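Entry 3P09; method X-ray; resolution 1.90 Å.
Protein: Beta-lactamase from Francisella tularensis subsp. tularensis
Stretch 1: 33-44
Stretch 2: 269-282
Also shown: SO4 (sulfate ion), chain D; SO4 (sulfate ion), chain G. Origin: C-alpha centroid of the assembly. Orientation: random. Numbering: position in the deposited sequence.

Stretch 1 33-44: NKYDGKIGIYTL
Stretch 2 (269-282) SNEEIIQQAAKLIA

The end of a helix (33-35), a two-residue turn and a strand (38-44) lie along a helix (271-282); no two touching residues lie fewer than 234 positions apart in sequence. Strand and helix run the same way, 38° apart (signed crossing angle -38°), their axes approaching to 10.4 Å. CA-CA spacings set the register: Y35-I273 7.5 Å, I41-A277 8.4 Å, T43-I281 9.1 Å.

The strand follows the alternation rule. With extended phi/psi (I39 -114/140, I41 -136/134), I39, I41 and T43 point toward the helix, whereas the CA-to-CB bonds of K38 and Y42 point away; K38 NZ makes weak hydrogen bonds to O1 (3.2 Å) and O3 (3.4 Å) of the chain G sulfate, and Y42 OH donates a very short 2.5 Å bond to O3 of the chain D ion. The helix answers with I273, A277 and I281, spaced four residues apart and so on one face. I39 is t, with chi2 off-well at 122°, and its CD1 lies 4.1 Å from A277 CB. I273 (t, t) is extended, which carries its CD1 to 3.9 Å from I39 CD1 while its CG1 lies 3.6 Å from Y35 CD2. A277, with only a methyl, also meets I41 CD1 at 4.3 Å from its CB. I41 (m, m) sets CG2 3.7 Å from CD1 of I281 (m, t).

At the other end Y35 (-114/-1; chi1 m, chi2 -65°) has the most area covered by the other stretch. N270 ND2 lies over one face of its ring, 3.3 Å from Y35 CD1. N270 (chi1 t, chi2 -16°) also caps the helix: I273 N donates to its OD1 at 3.0 Å, leaving ND2 to give a 2.9 Å bond to a water that donates to Y35 O.

Q276 (m, t, chi3 47°) uses both ends of its amide: NE2 donates to Y35 OH at 2.7 Å (157°), and OE1 accepts from K34 NZ at 2.8 Å, reached by an all-t lysine. After Y35, D36 (65/171) and G37 (77/-161) turn the chain into the strand through positive phi.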

ATOM      1  N   ASN A  33      -0.259 -11.891  21.088  1.00 29.05           N
ATOM      2  CA  ASN A  33      -0.877 -12.737  22.102  1.00 34.62           C
ATOM      3  C   ASN A  33      -2.355 -12.421  22.255  1.00 37.41           C
ATOM      4  O   ASN A  33      -3.192 -13.310  22.428  1.00 34.09           O
ATOM      5  CB  ASN A  33      -0.184 -12.527  23.445  1.00 36.39           C
ATOM      6  CG  ASN A  33       1.213 -13.118  23.475  1.00 41.88           C
ATOM      7  OD1 ASN A  33       1.522 -14.032  22.715  1.00 38.43           O
ATOM      8  ND2 ASN A  33       2.064 -12.598  24.360  1.00 44.01           N
ATOM      9  N   LYS A  34      -2.660 -11.133  22.193  1.00 31.23           N
ATOM     10  CA  LYS A  34      -4.010 -10.644  22.381  1.00 34.28           C
ATOM     11  C   LYS A  34      -4.922 -11.037  21.215  1.00 31.01           C
ATOM     12  O   LYS A  34      -6.071 -11.441  21.426  1.00 29.12           O
ATOM     13  CB  LYS A  34      -3.957  -9.120  22.546  1.00 39.21           C
ATOM     14  CG  LYS A  34      -5.263  -8.445  22.874  1.00 41.88           C
ATOM     15  CD  LYS A  34      -5.008  -6.959  23.144  1.00 45.20           C
ATOM     16  CE  LYS A  34      -6.297  -6.170  23.286  1.00 38.34           C
ATOM     17  NZ  LYS A  34      -6.044  -4.708  23.180  1.00 38.27           N
ATOM     18  N   TYR A  35      -4.410 -10.937  19.989  1.00 25.19           N
ATOM     19  CA  TYR A  35      -5.260 -11.085  18.804  1.00 25.49           C
ATOM     20  C   TYR A  35      -4.988 -12.315  17.923  1.00 26.42           C
ATOM     21  O   TYR A  35      -5.681 -12.528  16.921  1.00 26.53           O
ATOM     22  CB  TYR A  35      -5.159  -9.831  17.939  1.00 26.52           C
ATOM     23  CG  TYR A  35      -5.809  -8.620  18.534  1.00 26.60           C
ATOM     24  CD1 TYR A  35      -7.180  -8.571  18.733  1.00 23.40           C
ATOM     25  CD2 TYR A  35      -5.056  -7.508  18.881  1.00 31.73           C
ATOM     26  CE1 TYR A  35      -7.784  -7.442  19.270  1.00 30.08           C
ATOM     27  CE2 TYR A  35      -5.644  -6.387  19.421  1.00 30.12           C
ATOM     28  CZ  TYR A  35      -7.004  -6.353  19.615  1.00 32.90           C
ATOM     29  OH  TYR A  35      -7.575  -5.216  20.146  1.00 37.13           O
ATOM     30  N   ASP A  36      -3.998 -13.112  18.312  1.00 24.42           N
ATOM     31  CA  ASP A  36      -3.470 -14.195  17.483  1.00 30.14           C
ATOM     32  C   ASP A  36      -2.814 -13.639  16.221  1.00 31.84           C
ATOM     33  O   ASP A  36      -2.926 -12.445  15.915  1.00 29.93           O
ATOM     34  CB  ASP A  36      -4.555 -15.206  17.085  1.00 32.63           C
ATOM     35  CG  ASP A  36      -5.265 -15.826  18.283  1.00 41.69           C
ATOM     36  OD1 ASP A  36      -4.629 -16.027  19.342  1.00 40.38           O
ATOM     37  OD2 ASP A  36      -6.472 -16.124  18.147  1.00 39.94           O
ATOM     38  N   GLY A  37      -2.136 -14.516  15.485  1.00 23.92           N
ATOM     39  CA  GLY A  37      -1.492 -14.138  14.241  1.00 25.42           C
ATOM     40  C   GLY A  37      -0.191 -13.380  14.417  1.00 25.51           C
ATOM     41  O   GLY A  37       0.443 -13.429  15.480  1.00 24.64           O
ATOM     42  N   LYS A  38       0.215 -12.684  13.357  1.00 20.03           N
ATOM     43  CA  LYS A  38       1.519 -12.036  13.316  1.00 21.62           C
ATOM     44  C   LYS A  38       1.365 -10.588  12.883  1.00 23.92           C
ATOM     45  O   LYS A  38       0.598 -10.285  11.965  1.00 20.19           O
ATOM     46  CB  LYS A  38       2.433 -12.767  12.332  1.00 21.26           C
ATOM     47  CG  LYS A  38       2.844 -14.159  12.795  1.00 31.53           C
ATOM     48  CD  LYS A  38       4.200 -14.133  13.476  1.00 39.38           C
ATOM     49  CE  LYS A  38       4.454 -15.426  14.226  1.00 44.23           C
ATOM     50  NZ  LYS A  38       5.605 -15.296  15.162  1.00 47.14           N
ATOM     51  N   ILE A  39       2.089  -9.695  13.547  1.00 18.50           N
ATOM     52  CA  ILE A  39       2.113  -8.307  13.121  1.00 15.80           C
ATOM     53  C   ILE A  39       3.525  -7.965  12.646  1.00 24.60           C
ATOM     54  O   ILE A  39       4.510  -8.422  13.225  1.00 22.50           O
ATOM     55  CB  ILE A  39       1.680  -7.366  14.249  1.00 14.99           C
ATOM     56  CG1 ILE A  39       1.444  -5.956  13.699  1.00 17.38           C
ATOM     57  CG2 ILE A  39       2.730  -7.347  15.349  1.00 22.33           C
ATOM     58  CD1 ILE A  39       0.070  -5.427  13.939  1.00 25.41           C
ATOM     59  N   GLY A  40       3.619  -7.193  11.570  1.00 18.26           N
ATOM     60  CA  GLY A  40       4.908  -6.846  10.998  1.00 21.28           C
ATOM     61  C   GLY A  40       4.991  -5.340  10.885  1.00 22.47           C
ATOM     62  O   GLY A  40       4.041  -4.696  10.440  1.00 21.32           O
ATOM     63  N   ILE A  41       6.126  -4.784  11.292  1.00 17.11           N
ATOM     64  CA  ILE A  41       6.296  -3.346  11.438  1.00 19.28           C
ATOM     65  C   ILE A  41       7.649  -2.920  10.863  1.00 22.38           C
ATOM     66  O   ILE A  41       8.672  -3.557  11.126  1.00 19.11           O
ATOM     67  CB  ILE A  41       6.322  -2.939  12.945  1.00 21.22           C
ATOM     68  CG1 ILE A  41       5.062  -3.402  13.693  1.00 29.30           C
ATOM     69  CG2 ILE A  41       6.559  -1.441  13.103  1.00 20.54           C
ATOM     70  CD1 ILE A  41       3.779  -2.963  13.088  1.00 39.20           C
ATOM     71  N   TYR A  42       7.668  -1.851  10.080  1.00 21.96           N
ATOM     72  CA  TYR A  42       8.940  -1.263   9.702  1.00 20.99           C
ATOM     73  C   TYR A  42       8.796   0.236   9.567  1.00 22.34           C
ATOM     74  O   TYR A  42       7.806   0.721   9.015  1.00 19.44           O
ATOM     75  CB  TYR A  42       9.459  -1.860   8.394  1.00 17.09           C
ATOM     76  CG  TYR A  42      10.947  -1.619   8.175  1.00 20.13           C
ATOM     77  CD1 TYR A  42      11.390  -0.670   7.271  1.00 20.97           C
ATOM     78  CD2 TYR A  42      11.902  -2.349   8.881  1.00 24.50           C
ATOM     79  CE1 TYR A  42      12.735  -0.455   7.067  1.00 26.97           C
ATOM     80  CE2 TYR A  42      13.251  -2.136   8.683  1.00 26.18           C
ATOM     81  CZ  TYR A  42      13.659  -1.183   7.777  1.00 29.67           C
ATOM     82  OH  TYR A  42      14.995  -0.953   7.567  1.00 35.31           O
ATOM     83  N   THR A  43       9.773   0.978  10.079  1.00 21.55           N
ATOM     84  CA  THR A  43       9.791   2.425   9.864  1.00 25.37           C
ATOM     85  C   THR A  43      11.070   2.812   9.150  1.00 32.09           C
ATOM     86  O   THR A  43      12.106   2.163   9.321  1.00 32.37           O
ATOM     87  CB  THR A  43       9.777   3.199  11.166  1.00 31.44           C
ATOM     88  OG1 THR A  43      11.003   2.942  11.865  1.00 34.80           O
ATOM     89  CG2 THR A  43       8.611   2.782  12.014  1.00 28.85           C
ATOM     90  N   LEU A  44      11.013   3.876   8.360  1.00 24.37           N
ATOM     91  CA  LEU A  44      12.183   4.301   7.619  1.00 26.29           C
ATOM     92  C   LEU A  44      12.340   5.798   7.775  1.00 40.22           C
ATOM     93  O   LEU A  44      11.425   6.551   7.449  1.00 32.00           O
ATOM     94  CB  LEU A  44      12.030   3.956   6.145  1.00 30.40           C
ATOM     95  CG  LEU A  44      13.087   3.072   5.507  1.00 39.62           C
ATOM     96  CD1 LEU A  44      13.010   3.248   4.013  1.00 39.08           C
ATOM     97  CD2 LEU A  44      14.458   3.436   6.012  1.00 44.10           C
ATOM     98  N   SER A 269     -10.826  -9.337   8.897  1.00 21.84           N
ATOM     99  CA  SER A 269      -9.840  -8.269   9.071  1.00 26.39           C
ATOM    100  C   SER A 269      -9.860  -7.697  10.496  1.00 26.27           C
ATOM    101  O   SER A 269     -10.871  -7.782  11.206  1.00 25.03           O
ATOM    102  CB  SER A 269     -10.096  -7.154   8.060  1.00 26.73           C
ATOM    103  OG  SER A 269     -11.340  -6.533   8.335  1.00 39.27           O
ATOM    104  N   ASN A 270      -8.746  -7.106  10.905  1.00 21.19           N
ATOM    105  CA  ASN A 270      -8.617  -6.572  12.253  1.00 22.33           C
ATOM    106  C   ASN A 270      -7.928  -5.217  12.204  1.00 23.65           C
ATOM    107  O   ASN A 270      -6.708  -5.147  12.144  1.00 23.71           O
ATOM    108  CB  ASN A 270      -7.805  -7.549  13.118  1.00 22.81           C
ATOM    109  CG  ASN A 270      -7.642  -7.069  14.554  1.00 29.87           C
ATOM    110  OD1 ASN A 270      -7.860  -5.895  14.864  1.00 25.74           O
ATOM    111  ND2 ASN A 270      -7.255  -7.980  15.437  1.00 30.07           N
ATOM    112  N   GLU A 271      -8.713  -4.146  12.203  1.00 26.38           N
ATOM    113  CA  GLU A 271      -8.164  -2.792  12.167  1.00 27.78           C
ATOM    114  C   GLU A 271      -7.662  -2.344  13.541  1.00 28.95           C
ATOM    115  O   GLU A 271      -6.765  -1.505  13.648  1.00 26.14           O
ATOM    116  CB  GLU A 271      -9.214  -1.807  11.643  1.00 26.40           C
ATOM    117  CG  GLU A 271      -9.604  -2.032  10.175  1.00 28.24           C
ATOM    118  CD  GLU A 271     -10.463  -0.900   9.610  1.00 28.90           C
ATOM    119  OE1 GLU A 271     -11.539  -0.622  10.183  1.00 26.94           O
ATOM    120  OE2 GLU A 271     -10.050  -0.280   8.599  1.00 29.47           O
ATOM    121  N   GLU A 272      -8.229  -2.906  14.598  1.00 26.67           N
ATOM    122  CA  GLU A 272      -7.882  -2.451  15.942  1.00 27.83           C
ATOM    123  C   GLU A 272      -6.421  -2.733  16.268  1.00 20.74           C
ATOM    124  O   GLU A 272      -5.763  -1.937  16.938  1.00 25.46           O
ATOM    125  CB  GLU A 272      -8.784  -3.100  16.995  1.00 37.27           C
ATOM    126  CG  GLU A 272     -10.186  -3.407  16.499  1.00 60.08           C
ATOM    127  CD  GLU A 272     -11.232  -2.467  17.063  1.00 82.32           C
ATOM    128  OE1 GLU A 272     -11.190  -2.191  18.283  1.00 89.55           O
ATOM    129  OE2 GLU A 272     -12.096  -2.007  16.284  1.00 89.12           O
ATOM    130  N   ILE A 273      -5.904  -3.865  15.811  1.00 18.17           N
ATOM    131  CA  ILE A 273      -4.509  -4.160  16.087  1.00 21.60           C
ATOM    132  C   ILE A 273      -3.581  -3.157  15.391  1.00 26.16           C
ATOM    133  O   ILE A 273      -2.566  -2.746  15.956  1.00 22.74           O
ATOM    134  CB  ILE A 273      -4.126  -5.599  15.745  1.00 20.53           C
ATOM    135  CG1 ILE A 273      -2.823  -5.970  16.458  1.00 27.80           C
ATOM    136  CG2 ILE A 273      -4.000  -5.803  14.224  1.00 18.95           C
ATOM    137  CD1 ILE A 273      -2.368  -7.400  16.188  1.00 29.61           C
ATOM    138  N   ILE A 274      -3.941  -2.756  14.174  1.00 20.66           N
ATOM    139  CA  ILE A 274      -3.203  -1.722  13.482  1.00 20.94           C
ATOM    140  C   ILE A 274      -3.261  -0.423  14.300  1.00 19.96           C
ATOM    141  O   ILE A 274      -2.245   0.254  14.486  1.00 24.29           O
ATOM    142  CB  ILE A 274      -3.764  -1.452  12.059  1.00 23.73           C
ATOM    143  CG1 ILE A 274      -3.939  -2.757  11.284  1.00 32.50           C
ATOM    144  CG2 ILE A 274      -2.852  -0.488  11.300  1.00 20.75           C
ATOM    145  CD1 ILE A 274      -2.657  -3.474  11.006  1.00 28.38           C
ATOM    146  N   GLN A 275      -4.443  -0.075  14.794  1.00 20.54           N
ATOM    147  CA  GLN A 275      -4.571   1.143  15.591  1.00 22.00           C
ATOM    148  C   GLN A 275      -3.625   1.119  16.781  1.00 24.24           C
ATOM    149  O   GLN A 275      -2.938   2.102  17.081  1.00 25.37           O
ATOM    150  CB  GLN A 275      -6.003   1.321  16.086  1.00 26.08           C
ATOM    151  CG  GLN A 275      -7.002   1.467  14.969  1.00 23.33           C
ATOM    152  CD  GLN A 275      -8.415   1.415  15.479  1.00 28.69           C
ATOM    153  OE1 GLN A 275      -8.641   1.207  16.670  1.00 28.44           O
ATOM    154  NE2 GLN A 275      -9.379   1.601  14.584  1.00 27.65           N
ATOM    155  N   GLN A 276      -3.583  -0.013  17.460  1.00 25.35           N
ATOM    156  CA  GLN A 276      -2.817  -0.101  18.688  1.00 25.56           C
ATOM    157  C   GLN A 276      -1.313  -0.105  18.404  1.00 25.66           C
ATOM    158  O   GLN A 276      -0.543   0.555  19.106  1.00 25.84           O
ATOM    159  CB  GLN A 276      -3.267  -1.316  19.502  1.00 31.97           C
ATOM    160  CG  GLN A 276      -4.676  -1.140  20.078  1.00 29.40           C
ATOM    161  CD  GLN A 276      -5.298  -2.453  20.511  1.00 38.48           C
ATOM    162  OE1 GLN A 276      -4.665  -3.262  21.191  1.00 33.44           O
ATOM    163  NE2 GLN A 276      -6.543  -2.676  20.109  1.00 36.47           N
ATOM    164  N   ALA A 277      -0.907  -0.827  17.364  1.00 20.61           N
ATOM    165  CA  ALA A 277       0.487  -0.826  16.944  1.00 26.59           C
ATOM    166  C   ALA A 277       0.916   0.579  16.551  1.00 25.20           C
ATOM    167  O   ALA A 277       1.999   1.030  16.928  1.00 26.44           O
ATOM    168  CB  ALA A 277       0.708  -1.790  15.791  1.00 22.91           C
ATOM    169  N   ALA A 278       0.065   1.272  15.799  1.00 19.34           N
ATOM    170  CA  ALA A 278       0.381   2.634  15.354  1.00 23.07           C
ATOM    171  C   ALA A 278       0.507   3.597  16.525  1.00 24.69           C
ATOM    172  O   ALA A 278       1.277   4.553  16.475  1.00 28.04           O
ATOM    173  CB  ALA A 278      -0.669   3.137  14.355  1.00 21.97           C
ATOM    174  N   LYS A 279      -0.266   3.359  17.577  1.00 26.60           N
ATOM    175  CA  LYS A 279      -0.237   4.240  18.743  1.00 32.52           C
ATOM    176  C   LYS A 279       1.071   4.051  19.509  1.00 27.08           C
ATOM    177  O   LYS A 279       1.671   5.017  20.000  1.00 30.79           O
ATOM    178  CB  LYS A 279      -1.437   3.966  19.651  1.00 33.66           C
ATOM    179  CG  LYS A 279      -1.493   4.847  20.895  1.00 37.89           C
ATOM    180  CD  LYS A 279      -1.353   6.319  20.519  1.00 46.26           C
ATOM    181  CE  LYS A 279      -2.066   7.218  21.514  1.00 56.23           C
ATOM    182  NZ  LYS A 279      -3.545   7.045  21.419  1.00 63.17           N
ATOM    183  N   LEU A 280       1.506   2.798  19.613  1.00 25.01           N
ATOM    184  CA  LEU A 280       2.777   2.492  20.247  1.00 31.00           C
ATOM    185  C   LEU A 280       3.868   3.232  19.506  1.00 29.85           C
ATOM    186  O   LEU A 280       4.762   3.820  20.101  1.00 26.62           O
ATOM    187  CB  LEU A 280       3.050   0.991  20.202  1.00 33.87           C
ATOM    188  CG  LEU A 280       2.179   0.152  21.138  1.00 30.89           C
ATOM    189  CD1 LEU A 280       2.312  -1.332  20.841  1.00 30.88           C
ATOM    190  CD2 LEU A 280       2.547   0.449  22.589  1.00 36.99           C
ATOM    191  N   ILE A 281       3.780   3.206  18.189  1.00 24.68           N
ATOM    192  CA  ILE A 281       4.820   3.798  17.371  1.00 28.56           C
ATOM    193  C   ILE A 281       4.808   5.317  17.499  1.00 30.96           C
ATOM    194  O   ILE A 281       5.858   5.952  17.652  1.00 28.76           O
ATOM    195  CB  ILE A 281       4.675   3.350  15.920  1.00 22.81           C
ATOM    196  CG1 ILE A 281       5.012   1.851  15.838  1.00 24.92           C
ATOM    197  CG2 ILE A 281       5.598   4.153  15.029  1.00 23.58           C
ATOM    198  CD1 ILE A 281       4.452   1.143  14.634  1.00 26.91           C
ATOM    199  N   ALA A 282       3.612   5.894  17.455  1.00 23.45           N
ATOM    200  CA  ALA A 282       3.466   7.338  17.588  1.00 29.29           C
ATOM    201  C   ALA A 282       4.056   7.807  18.915  1.00 30.32           C
ATOM    202  O   ALA A 282       4.726   8.836  18.972  1.00 26.77           O
ATOM    203  CB  ALA A 282       1.988   7.750  17.474  1.00 31.35           C
TER
HETATM  204  S   SO4 D 293      17.374  -2.499   9.573  1.00 94.06           S
HETATM  205  O1  SO4 D 293      16.958  -1.477  10.530  1.00 94.89           O
HETATM  206  O2  SO4 D 293      17.734  -3.722  10.286  1.00 98.62           O
HETATM  207  O3  SO4 D 293      16.287  -2.795   8.648  1.00 88.06           O
HETATM  208  O4  SO4 D 293      18.531  -2.019   8.822  1.00 98.04           O
HETATM  209  S   SO4 G 289       8.176 -17.272  17.231  0.79 95.12           S
HETATM  210  O1  SO4 G 289       7.077 -16.461  17.758  0.79 91.86           O
HETATM  211  O2  SO4 G 289       8.405 -18.419  18.108  0.79 94.32           O
HETATM  212  O3  SO4 G 289       7.830 -17.749  15.894  0.79 89.91           O
HETATM  213  O4  SO4 G 289       9.395 -16.467  17.171  0.79 95.18           O
HETATM  214  O   HOH W   1      -7.682 -10.817  15.358  1.00 32.10           O
HETATM  215  O   HOH W   2     -10.599  -4.690  19.415  1.00 55.96           O